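Local coordinates for RNA-binding protein with serine-rich domain 1 (Homo sapiens, PDB 4A8X) that serves as an auxiliary component of the splicing-dependent exon junction complex, here as the RNA recognition motif domain needed to form the ASAP complex, at residues K3-L12 with G48-P57; H20-Y28 with K62-I72. One frame throughout, in Å; residues are numbered along the deposited sequence.

Contacts 1 and 2 are two layers of one RNA recognition motif domain. Contact 1 pairs strands 6-10 and 46-54 in the middle of the antiparallel sheet, and contact 2 joins helix 18-26 to helix 57-67 and to strand 71-72; the helices follow the two paired strands in the chain. Their centres lie about 9 Å apart, and they meet through the apolar face of the sheet: Ile9 CD1 is 3.6 Å from Phe25 CZ, Val52 CG2 is 3.6 Å from Ile21 CG2, and Leu12 CD1 is 3.7 Å from Ile21 CD1. Contact 2 also borders another protein chain of the assembly, whereas no other chain touches the segments of contact 1.

Contact 1: residues K3-L12 with G48-P57; sequences KPTKVHIGRL and GYAYVEFENP
His8 and Tyr51 meet as a non-hydrogen-bonded antiparallel pair whose rings form a T-shaped (edge-to-face) contact, the planes at 74° and the centroids 5.1 Å apart. Traced outward, the His8 side chain first touches Tyr51 through CB, which lies 4.0 Å from Tyr51 CE1. Its CG stands anti to the backbone N (chi1 175°), which carries the imidazole along the strand toward Tyr49. CD2 presents the ring edge to one face of Tyr51, 3.7 Å from Tyr51 CZ and offset toward the rim. Beyond it, CE1 and NE2 turn to Tyr49, with NE2 3.6 Å from Tyr49 CB; these two rings are near parallel (25°) but slid apart and barely overlap. The resulting cluster of His8, Tyr49 and Tyr51 lies on the sheet face where the RNP motifs of RNA recognition motifs place their aromatic residues.

The opposite face carries Val7 beside Val52, pointing the same way, and Ile9 paired with Ala50. Two reciprocal pairs of backbone bonds fix this register: Val7 with Val52 and Ile9 with Ala50, Ile9 N reaching Ala50 O at 2.7 Å. A further bond at each end, Phe54 N to Thr5 O (2.9 Å, nearly straight) and Leu12 N to Gly48 O, extends the pairing past the strand 6-10. Thr5 CG2 packs 3.5 Å from Pro57 N, and a water linking Pro4 O to Pro57 O bridges the segments there.

Strand 75-82 pairs with 6-10 along its other edge, as strand 31-39 does with 46-54, making both central in the sheet. Helix 57-67 packs on Val7 and Phe54, while on the aromatic side Trp86 lies against Tyr51 and forms a cation-pi contact with Lys6, whose NZ bonds to Ala84 O.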
loop_
_atom_site.group_PDB
_atom_site.type_symbol
_atom_site.label_atom_id
_atom_site.label_comp_id
_atom_site.label_asym_id
_atom_site.label_seq_id
_atom_site.Cartn_x
_atom_site.Cartn_y
_atom_site.Cartn_z
ATOM N N LYS A 3 -19.511 27.369 -5.183
ATOM C CA LYS A 3 -18.589 26.518 -4.447
ATOM C C LYS A 3 -18.016 25.464 -5.419
ATOM O O LYS A 3 -18.618 25.171 -6.462
ATOM C CB LYS A 3 -19.275 25.869 -3.224
ATOM C CG LYS A 3 -19.683 26.852 -2.080
ATOM C CD LYS A 3 -20.405 26.097 -0.933
ATOM C CE LYS A 3 -20.910 27.022 0.192
ATOM N NZ LYS A 3 -21.840 26.310 1.153
ATOM N N PRO A 4 -16.838 24.932 -5.101
ATOM C CA PRO A 4 -16.157 24.015 -6.024
ATOM C C PRO A 4 -16.780 22.628 -6.017
ATOM O O PRO A 4 -17.345 22.231 -4.994
ATOM C CB PRO A 4 -14.769 23.908 -5.420
ATOM C CG PRO A 4 -14.977 24.113 -3.940
ATOM C CD PRO A 4 -16.054 25.165 -3.870
ATOM N N THR A 5 -16.631 21.895 -7.118
ATOM C CA THR A 5 -17.035 20.482 -7.187
ATOM C C THR A 5 -15.865 19.508 -7.393
ATOM O O THR A 5 -16.042 18.291 -7.308
ATOM C CB THR A 5 -17.984 20.278 -8.355
ATOM O OG1 THR A 5 -17.365 20.793 -9.529
ATOM C CG2 THR A 5 -19.332 21.022 -8.126
ATOM N N LYS A 6 -14.676 20.037 -7.657
ATOM C CA LYS A 6 -13.512 19.199 -7.953
ATOM C C LYS A 6 -12.584 19.131 -6.745
ATOM O O LYS A 6 -12.326 20.148 -6.101
ATOM C CB LYS A 6 -12.774 19.756 -9.163
ATOM C CG LYS A 6 -11.620 18.842 -9.652
ATOM C CD LYS A 6 -10.750 19.553 -10.733
ATOM C CE LYS A 6 -11.549 19.984 -11.931
ATOM N NZ LYS A 6 -10.732 20.816 -12.861
ATOM N N VAL A 7 -12.064 17.952 -6.448
ATOM C CA VAL A 7 -11.149 17.780 -5.321
ATOM C C VAL A 7 -9.843 17.071 -5.754
ATOM O O VAL A 7 -9.873 16.180 -6.623
ATOM C CB VAL A 7 -11.803 16.968 -4.163
ATOM C CG1 VAL A 7 -13.183 17.579 -3.734
ATOM C CG2 VAL A 7 -11.970 15.526 -4.537
ATOM N N HIS A 8 -8.717 17.479 -5.154
ATOM C CA HIS A 8 -7.418 16.806 -5.354
ATOM C C HIS A 8 -7.218 15.831 -4.191
ATOM O O HIS A 8 -7.346 16.199 -3.019
ATOM C CB HIS A 8 -6.281 17.841 -5.381
ATOM C CG HIS A 8 -4.903 17.248 -5.452
ATOM N ND1 HIS A 8 -4.212 16.844 -4.332
ATOM C CD2 HIS A 8 -4.081 17.017 -6.507
ATOM C CE1 HIS A 8 -3.012 16.400 -4.692
ATOM N NE2 HIS A 8 -2.910 16.482 -6.007
ATOM N N ILE A 9 -6.938 14.593 -4.512
ATOM C CA ILE A 9 -6.610 13.574 -3.520
ATOM C C ILE A 9 -5.112 13.265 -3.574
ATOM O O ILE A 9 -4.595 12.909 -4.632
ATOM C CB ILE A 9 -7.372 12.252 -3.808
ATOM C CG1 ILE A 9 -8.871 12.503 -3.972
ATOM C CG2 ILE A 9 -7.102 11.223 -2.729
ATOM C CD1 ILE A 9 -9.517 13.310 -2.827
ATOM N N GLY A 10 -4.428 13.398 -2.435
ATOM C CA GLY A 10 -2.979 13.263 -2.377
ATOM C C GLY A 10 -2.526 12.115 -1.480
ATOM O O GLY A 10 -3.298 11.609 -0.658
ATOM N N ARG A 11 -1.269 11.721 -1.651
ATOM C CA ARG A 11 -0.631 10.670 -0.844
ATOM C C ARG A 11 -1.225 9.273 -1.090
ATOM O O ARG A 11 -1.350 8.465 -0.184
ATOM C CB ARG A 11 -0.705 11.032 0.647
ATOM C CG ARG A 11 0.103 12.281 1.070
ATOM C CD ARG A 11 1.641 12.041 1.042
ATOM N NE ARG A 11 2.094 10.993 1.978
ATOM C CZ ARG A 11 3.199 10.248 1.828
ATOM N NH1 ARG A 11 3.999 10.415 0.776
ATOM N NH2 ARG A 11 3.499 9.309 2.728
ATOM N N LEU A 12 -1.589 8.996 -2.325
ATOM C CA LEU A 12 -2.108 7.693 -2.681
ATOM C C LEU A 12 -0.929 6.742 -2.782
ATOM O O LEU A 12 0.065 7.075 -3.455
ATOM C CB LEU A 12 -2.839 7.770 -4.031
ATOM C CG LEU A 12 -4.124 8.619 -4.071
ATOM C CD1 LEU A 12 -4.810 8.613 -5.467
ATOM C CD2 LEU A 12 -5.135 8.121 -3.014
ATOM N N GLY A 48 0.640 9.142 -7.697
ATOM C CA GLY A 48 0.328 9.233 -6.275
ATOM C C GLY A 48 -0.747 10.248 -5.922
ATOM O O GLY A 48 -0.912 10.596 -4.761
ATOM N N TYR A 49 -1.485 10.710 -6.930
ATOM C CA TYR A 49 -2.594 11.605 -6.684
ATOM C C TYR A 49 -3.703 11.446 -7.738
ATOM O O TYR A 49 -3.486 10.828 -8.786
ATOM C CB TYR A 49 -2.107 13.034 -6.630
ATOM C CG TYR A 49 -1.604 13.590 -7.937
ATOM C CD1 TYR A 49 -2.472 14.119 -8.870
ATOM C CD2 TYR A 49 -0.241 13.565 -8.236
ATOM C CE1 TYR A 49 -1.993 14.637 -10.088
ATOM C CE2 TYR A 49 0.246 14.078 -9.426
ATOM C CZ TYR A 49 -0.633 14.611 -10.350
ATOM O OH TYR A 49 -0.134 15.106 -11.529
ATOM N N ALA A 50 -4.887 11.992 -7.432
ATOM C CA ALA A 50 -6.007 11.987 -8.365
ATOM C C ALA A 50 -6.854 13.253 -8.211
ATOM O O ALA A 50 -6.924 13.833 -7.126
ATOM C CB ALA A 50 -6.891 10.761 -8.143
ATOM N N TYR A 51 -7.496 13.678 -9.299
ATOM C CA TYR A 51 -8.558 14.675 -9.174
ATOM C C TYR A 51 -9.896 13.972 -9.352
ATOM O O TYR A 51 -10.053 13.097 -10.227
ATOM C CB TYR A 51 -8.415 15.778 -10.206
ATOM C CG TYR A 51 -7.170 16.597 -10.089
ATOM C CD1 TYR A 51 -7.167 17.782 -9.362
ATOM C CD2 TYR A 51 -6.001 16.211 -10.720
ATOM C CE1 TYR A 51 -6.017 18.568 -9.270
ATOM C CE2 TYR A 51 -4.840 17.003 -10.648
ATOM C CZ TYR A 51 -4.873 18.178 -9.908
ATOM O OH TYR A 51 -3.760 18.969 -9.791
ATOM N N VAL A 52 -10.849 14.329 -8.501
ATOM C CA VAL A 52 -12.205 13.803 -8.600
ATOM C C VAL A 52 -13.212 14.970 -8.671
ATOM O O VAL A 52 -13.212 15.859 -7.812
ATOM C CB VAL A 52 -12.525 12.858 -7.413
ATOM C CG1 VAL A 52 -13.953 12.370 -7.490
ATOM C CG2 VAL A 52 -11.551 11.644 -7.425
ATOM N N GLU A 53 -14.051 14.971 -9.700
ATOM C CA GLU A 53 -15.063 16.019 -9.846
ATOM C C GLU A 53 -16.433 15.420 -9.629
ATOM O O GLU A 53 -16.797 14.450 -10.297
ATOM C CB GLU A 53 -14.980 16.677 -11.226
ATOM C CG GLU A 53 -16.102 17.658 -11.449
ATOM C CD GLU A 53 -15.938 18.476 -12.702
ATOM O OE1 GLU A 53 -16.388 18.012 -13.770
ATOM O OE2 GLU A 53 -15.378 19.593 -12.609
ATOM N N PHE A 54 -17.180 16.004 -8.696
ATOM C CA PHE A 54 -18.514 15.536 -8.363
ATOM C C PHE A 54 -19.551 16.354 -9.127
ATOM O O PHE A 54 -19.230 17.376 -9.740
ATOM C CB PHE A 54 -18.773 15.648 -6.872
ATOM C CG PHE A 54 -17.951 14.707 -6.042
ATOM C CD1 PHE A 54 -18.386 13.388 -5.827
ATOM C CD2 PHE A 54 -16.747 15.125 -5.479
ATOM C CE1 PHE A 54 -17.634 12.511 -5.060
ATOM C CE2 PHE A 54 -15.955 14.238 -4.727
ATOM C CZ PHE A 54 -16.411 12.916 -4.509
ATOM N N GLU A 55 -20.789 15.888 -9.079
ATOM C CA GLU A 55 -21.901 16.553 -9.727
ATOM C C GLU A 55 -22.305 17.857 -9.031
ATOM O O GLU A 55 -22.804 18.793 -9.680
ATOM C CB GLU A 55 -23.085 15.574 -9.773
ATOM C CG GLU A 55 -24.258 16.112 -10.508
ATOM C CD GLU A 55 -25.469 15.182 -10.483
ATOM O OE1 GLU A 55 -25.535 14.253 -9.622
ATOM O OE2 GLU A 55 -26.351 15.400 -11.345
ATOM N N ASN A 56 -22.142 17.927 -7.716
ATOM C CA ASN A 56 -22.534 19.155 -7.023
ATOM C C ASN A 56 -21.649 19.463 -5.830
ATOM O O ASN A 56 -20.975 18.589 -5.297
ATOM C CB ASN A 56 -24.047 19.136 -6.648
ATOM C CG ASN A 56 -24.356 18.241 -5.469
ATOM O OD1 ASN A 56 -23.771 18.400 -4.402
ATOM N ND2 ASN A 56 -25.300 17.315 -5.640
ATOM N N PRO A 57 -21.581 20.732 -5.448
ATOM C CA PRO A 57 -20.691 21.167 -4.371
ATOM C C PRO A 57 -20.935 20.490 -3.034
ATOM O O PRO A 57 -19.983 20.334 -2.285
ATOM C CB PRO A 57 -20.999 22.665 -4.239
ATOM C CG PRO A 57 -21.595 23.053 -5.537
ATOM C CD PRO A 57 -22.360 21.851 -6.003
HETATM O O HOH W 1 -17.753 22.364 -2.271
HETATM O O HOH W 2 -14.967 22.444 -11.043
HETATM O O HOH W 3 -19.073 19.415 -11.717
#

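Contact 2: residues H20-Y28 with K62-I72; sequences HIMEIFSTY and KALKHMDGGQI
Tyr28 and His66 make the aromatic contact, at the last turns of helix 57-67. Tyr28 CE1 is 3.5 Å from His66 CB, while the two rings meet obliquely, centroids 5.2 Å apart and planes at 39°. With CG anti to its own carbonyl carbon (chi1 -56°), the phenol of Tyr28 passes over the Ala63 backbone, CG 3.9 Å from Ala63 CA, and its CE2 reaches Met67 CG, whose chain crosses it at about a right angle.

Purely apolar contacts continue inward. Phe25 turns its ring edge to Ala63 CB, brings CE1 to 3.9 Å from Met67 CB and CE2 to 3.8 Å from Ile72 CD1. Ile24 and Ile72 reach each other tip to tip, Ile24 CD1 lying 3.8 Å from Ile72 CG2.

In the beta-alpha-beta-beta-alpha-beta fold of the RNA recognition motif, two helices back one face of the sheet; here their short segments run at 97°, with axes 11.5 Å apart, leaving side chains to bridge the gap. Phe25, Met67 and Ile72 all touch Ile77 of strand 75-82.

Polar links are peripheral. A water joins Thr27 O to Lys62 NZ. His66 ND1 donates to Lys62 O (2.8 Å), which also accepts His66 N from the opposite face of its plane, tethering the imidazole to its own helix. Gln71 and Ile72 pair in an antiparallel ladder with a strand of another protein's chain, and the backbone of that chain is also hydrogen-bonded to His20 NE2.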
loop_
_atom_site.group_PDB
_atom_site.type_symbol
_atom_site.label_atom_id
_atom_site.label_comp_id
_atom_site.label_asym_id
_atom_site.label_seq_id
_atom_site.Cartn_x
_atom_site.Cartn_y
_atom_site.Cartn_z
ATOM N N HIS A 20 -10.209 1.959 -7.584
ATOM C CA HIS A 20 -10.293 2.061 -6.141
ATOM C C HIS A 20 -10.833 3.453 -5.805
ATOM O O HIS A 20 -11.687 3.603 -4.941
ATOM C CB HIS A 20 -8.908 1.937 -5.476
ATOM C CG HIS A 20 -8.369 0.530 -5.404
ATOM N ND1 HIS A 20 -7.030 0.262 -5.478
ATOM C CD2 HIS A 20 -8.989 -0.664 -5.252
ATOM C CE1 HIS A 20 -6.835 -1.046 -5.375
ATOM N NE2 HIS A 20 -8.015 -1.625 -5.222
ATOM N N ILE A 21 -10.331 4.459 -6.505
ATOM C CA ILE A 21 -10.713 5.844 -6.235
ATOM C C ILE A 21 -12.182 6.040 -6.595
ATOM O O ILE A 21 -12.918 6.714 -5.873
ATOM C CB ILE A 21 -9.826 6.833 -7.033
ATOM C CG1 ILE A 21 -8.371 6.833 -6.470
ATOM C CG2 ILE A 21 -10.417 8.236 -6.979
ATOM C CD1 ILE A 21 -8.273 7.263 -5.027
ATOM N N MET A 22 -12.611 5.453 -7.711
ATOM C CA MET A 22 -14.014 5.537 -8.142
ATOM C C MET A 22 -14.905 4.915 -7.073
ATOM O O MET A 22 -15.906 5.515 -6.646
ATOM C CB MET A 22 -14.192 4.795 -9.486
ATOM C CG MET A 22 -15.680 4.719 -9.999
ATOM S SD MET A 22 -16.422 6.352 -10.380
ATOM C CE MET A 22 -18.109 5.853 -10.792
ATOM N N GLU A 23 -14.549 3.704 -6.644
ATOM C CA GLU A 23 -15.318 2.981 -5.635
ATOM C C GLU A 23 -15.378 3.745 -4.288
ATOM O O GLU A 23 -16.452 3.906 -3.685
ATOM C CB GLU A 23 -14.739 1.577 -5.442
ATOM C CG GLU A 23 -15.454 0.774 -4.416
ATOM C CD GLU A 23 -14.889 -0.624 -4.239
ATOM O OE1 GLU A 23 -14.081 -1.077 -5.066
ATOM O OE2 GLU A 23 -15.284 -1.267 -3.266
ATOM N N ILE A 24 -14.235 4.248 -3.819
ATOM C CA ILE A 24 -14.189 4.864 -2.517
ATOM C C ILE A 24 -14.963 6.208 -2.507
ATOM O O ILE A 24 -15.757 6.472 -1.612
ATOM C CB ILE A 24 -12.698 5.075 -2.083
ATOM C CG1 ILE A 24 -12.069 3.725 -1.702
ATOM C CG2 ILE A 24 -12.601 6.062 -0.959
ATOM C CD1 ILE A 24 -10.520 3.782 -1.593
ATOM N N PHE A 25 -14.710 7.060 -3.480
ATOM C CA PHE A 25 -15.243 8.415 -3.435
ATOM C C PHE A 25 -16.698 8.501 -3.910
ATOM O O PHE A 25 -17.425 9.460 -3.612
ATOM C CB PHE A 25 -14.288 9.345 -4.174
ATOM C CG PHE A 25 -13.110 9.708 -3.315
ATOM C CD1 PHE A 25 -13.197 10.757 -2.441
ATOM C CD2 PHE A 25 -11.957 8.926 -3.316
ATOM C CE1 PHE A 25 -12.126 11.063 -1.575
ATOM C CE2 PHE A 25 -10.896 9.220 -2.454
ATOM C CZ PHE A 25 -10.999 10.305 -1.582
ATOM N N SER A 26 -17.132 7.463 -4.598
ATOM C CA SER A 26 -18.541 7.352 -4.980
ATOM C C SER A 26 -19.401 7.222 -3.727
ATOM O O SER A 26 -20.603 7.534 -3.749
ATOM C CB SER A 26 -18.762 6.162 -5.907
ATOM O OG SER A 26 -18.335 6.495 -7.222
ATOM N N THR A 27 -18.791 6.777 -2.632
ATOM C CA THR A 27 -19.438 6.825 -1.315
ATOM C C THR A 27 -20.050 8.214 -1.040
ATOM O O THR A 27 -21.027 8.314 -0.301
ATOM C CB THR A 27 -18.430 6.490 -0.139
ATOM O OG1 THR A 27 -17.823 5.217 -0.365
ATOM C CG2 THR A 27 -19.152 6.424 1.231
ATOM N N TYR A 28 -19.452 9.273 -1.595
ATOM C CA TYR A 28 -19.786 10.635 -1.173
ATOM C C TYR A 28 -20.625 11.396 -2.212
ATOM O O TYR A 28 -21.061 12.515 -1.947
ATOM C CB TYR A 28 -18.517 11.432 -0.737
ATOM C CG TYR A 28 -17.801 10.688 0.348
ATOM C CD1 TYR A 28 -18.323 10.625 1.618
ATOM C CD2 TYR A 28 -16.618 9.977 0.092
ATOM C CE1 TYR A 28 -17.715 9.904 2.630
ATOM C CE2 TYR A 28 -16.009 9.226 1.104
ATOM C CZ TYR A 28 -16.549 9.213 2.369
ATOM O OH TYR A 28 -15.971 8.489 3.386
ATOM N N LYS A 62 -18.736 17.049 1.201
ATOM C CA LYS A 62 -18.884 15.822 1.994
ATOM C C LYS A 62 -17.634 14.966 1.905
ATOM O O LYS A 62 -17.166 14.406 2.921
ATOM C CB LYS A 62 -20.064 14.992 1.514
ATOM C CG LYS A 62 -20.512 13.926 2.540
ATOM C CD LYS A 62 -21.716 13.123 2.053
ATOM C CE LYS A 62 -21.975 11.907 2.961
ATOM N NZ LYS A 62 -23.229 11.164 2.590
ATOM N N ALA A 63 -17.122 14.843 0.692
ATOM C CA ALA A 63 -15.897 14.058 0.484
ATOM C C ALA A 63 -14.735 14.662 1.246
ATOM O O ALA A 63 -13.953 13.950 1.892
ATOM C CB ALA A 63 -15.548 13.969 -0.980
ATOM N N LEU A 64 -14.601 15.973 1.161
ATOM C CA LEU A 64 -13.519 16.665 1.868
ATOM C C LEU A 64 -13.659 16.488 3.389
ATOM O O LEU A 64 -12.685 16.239 4.083
ATOM C CB LEU A 64 -13.548 18.157 1.527
ATOM C CG LEU A 64 -13.226 18.549 0.073
ATOM C CD1 LEU A 64 -13.478 20.031 -0.168
ATOM C CD2 LEU A 64 -11.760 18.229 -0.261
ATOM N N LYS A 65 -14.882 16.675 3.871
ATOM C CA LYS A 65 -15.261 16.458 5.269
ATOM C C LYS A 65 -14.821 15.068 5.825
ATOM O O LYS A 65 -14.171 14.998 6.882
ATOM C CB LYS A 65 -16.790 16.664 5.362
ATOM C CG LYS A 65 -17.379 16.731 6.738
ATOM C CD LYS A 65 -18.898 17.039 6.698
ATOM C CE LYS A 65 -19.586 16.508 7.959
ATOM N NZ LYS A 65 -21.067 16.668 7.961
ATOM N N HIS A 66 -15.138 13.985 5.101
ATOM C CA HIS A 66 -14.840 12.614 5.541
ATOM C C HIS A 66 -13.451 12.087 5.185
ATOM O O HIS A 66 -12.984 11.136 5.806
ATOM C CB HIS A 66 -15.894 11.639 4.999
ATOM C CG HIS A 66 -17.264 11.889 5.551
ATOM N ND1 HIS A 66 -17.961 13.049 5.297
ATOM C CD2 HIS A 66 -18.041 11.154 6.378
ATOM C CE1 HIS A 66 -19.124 13.013 5.935
ATOM N NE2 HIS A 66 -19.194 11.874 6.594
ATOM N N MET A 67 -12.785 12.657 4.191
ATOM C CA MET A 67 -11.565 12.011 3.692
ATOM C C MET A 67 -10.272 12.845 3.697
ATOM O O MET A 67 -9.204 12.303 3.438
ATOM C CB MET A 67 -11.808 11.445 2.292
ATOM C CG MET A 67 -12.635 10.162 2.296
ATOM S SD MET A 67 -11.942 8.757 3.240
ATOM C CE MET A 67 -10.752 8.075 2.051
ATOM N N ASP A 68 -10.335 14.135 4.012
ATOM C CA ASP A 68 -9.115 14.895 4.155
ATOM C C ASP A 68 -8.551 14.481 5.509
ATOM O O ASP A 68 -9.147 14.780 6.534
ATOM C CB ASP A 68 -9.342 16.390 4.128
ATOM C CG ASP A 68 -8.055 17.148 4.302
ATOM O OD1 ASP A 68 -7.021 16.771 3.701
ATOM O OD2 ASP A 68 -8.063 18.127 5.045
ATOM N N GLY A 69 -7.467 13.713 5.515
ATOM C CA GLY A 69 -7.034 13.079 6.754
ATOM C C GLY A 69 -7.526 11.666 6.959
ATOM O O GLY A 69 -7.194 11.033 7.971
ATOM N N GLY A 70 -8.314 11.157 6.003
ATOM C CA GLY A 70 -8.790 9.784 6.020
ATOM C C GLY A 70 -7.621 8.886 5.579
ATOM O O GLY A 70 -6.475 9.365 5.411
ATOM N N GLN A 71 -7.893 7.606 5.446
ATOM C CA GLN A 71 -6.859 6.624 5.101
ATOM C C GLN A 71 -7.239 5.792 3.900
ATOM O O GLN A 71 -8.380 5.372 3.782
ATOM C CB GLN A 71 -6.616 5.666 6.276
ATOM C CG GLN A 71 -6.073 6.343 7.520
ATOM C CD GLN A 71 -6.083 5.402 8.703
ATOM O OE1 GLN A 71 -5.271 4.486 8.775
ATOM N NE2 GLN A 71 -7.030 5.599 9.625
ATOM N N ILE A 72 -6.263 5.531 3.024
ATOM C CA ILE A 72 -6.431 4.617 1.897
ATOM C C ILE A 72 -5.170 3.737 1.776
ATOM O O ILE A 72 -4.043 4.256 1.746
ATOM C CB ILE A 72 -6.701 5.352 0.565
ATOM C CG1 ILE A 72 -7.935 6.294 0.634
ATOM C CG2 ILE A 72 -6.851 4.294 -0.588
ATOM C CD1 ILE A 72 -8.305 7.010 -0.715
HETATM O O HOH W 4 -23.366 10.010 0.158
#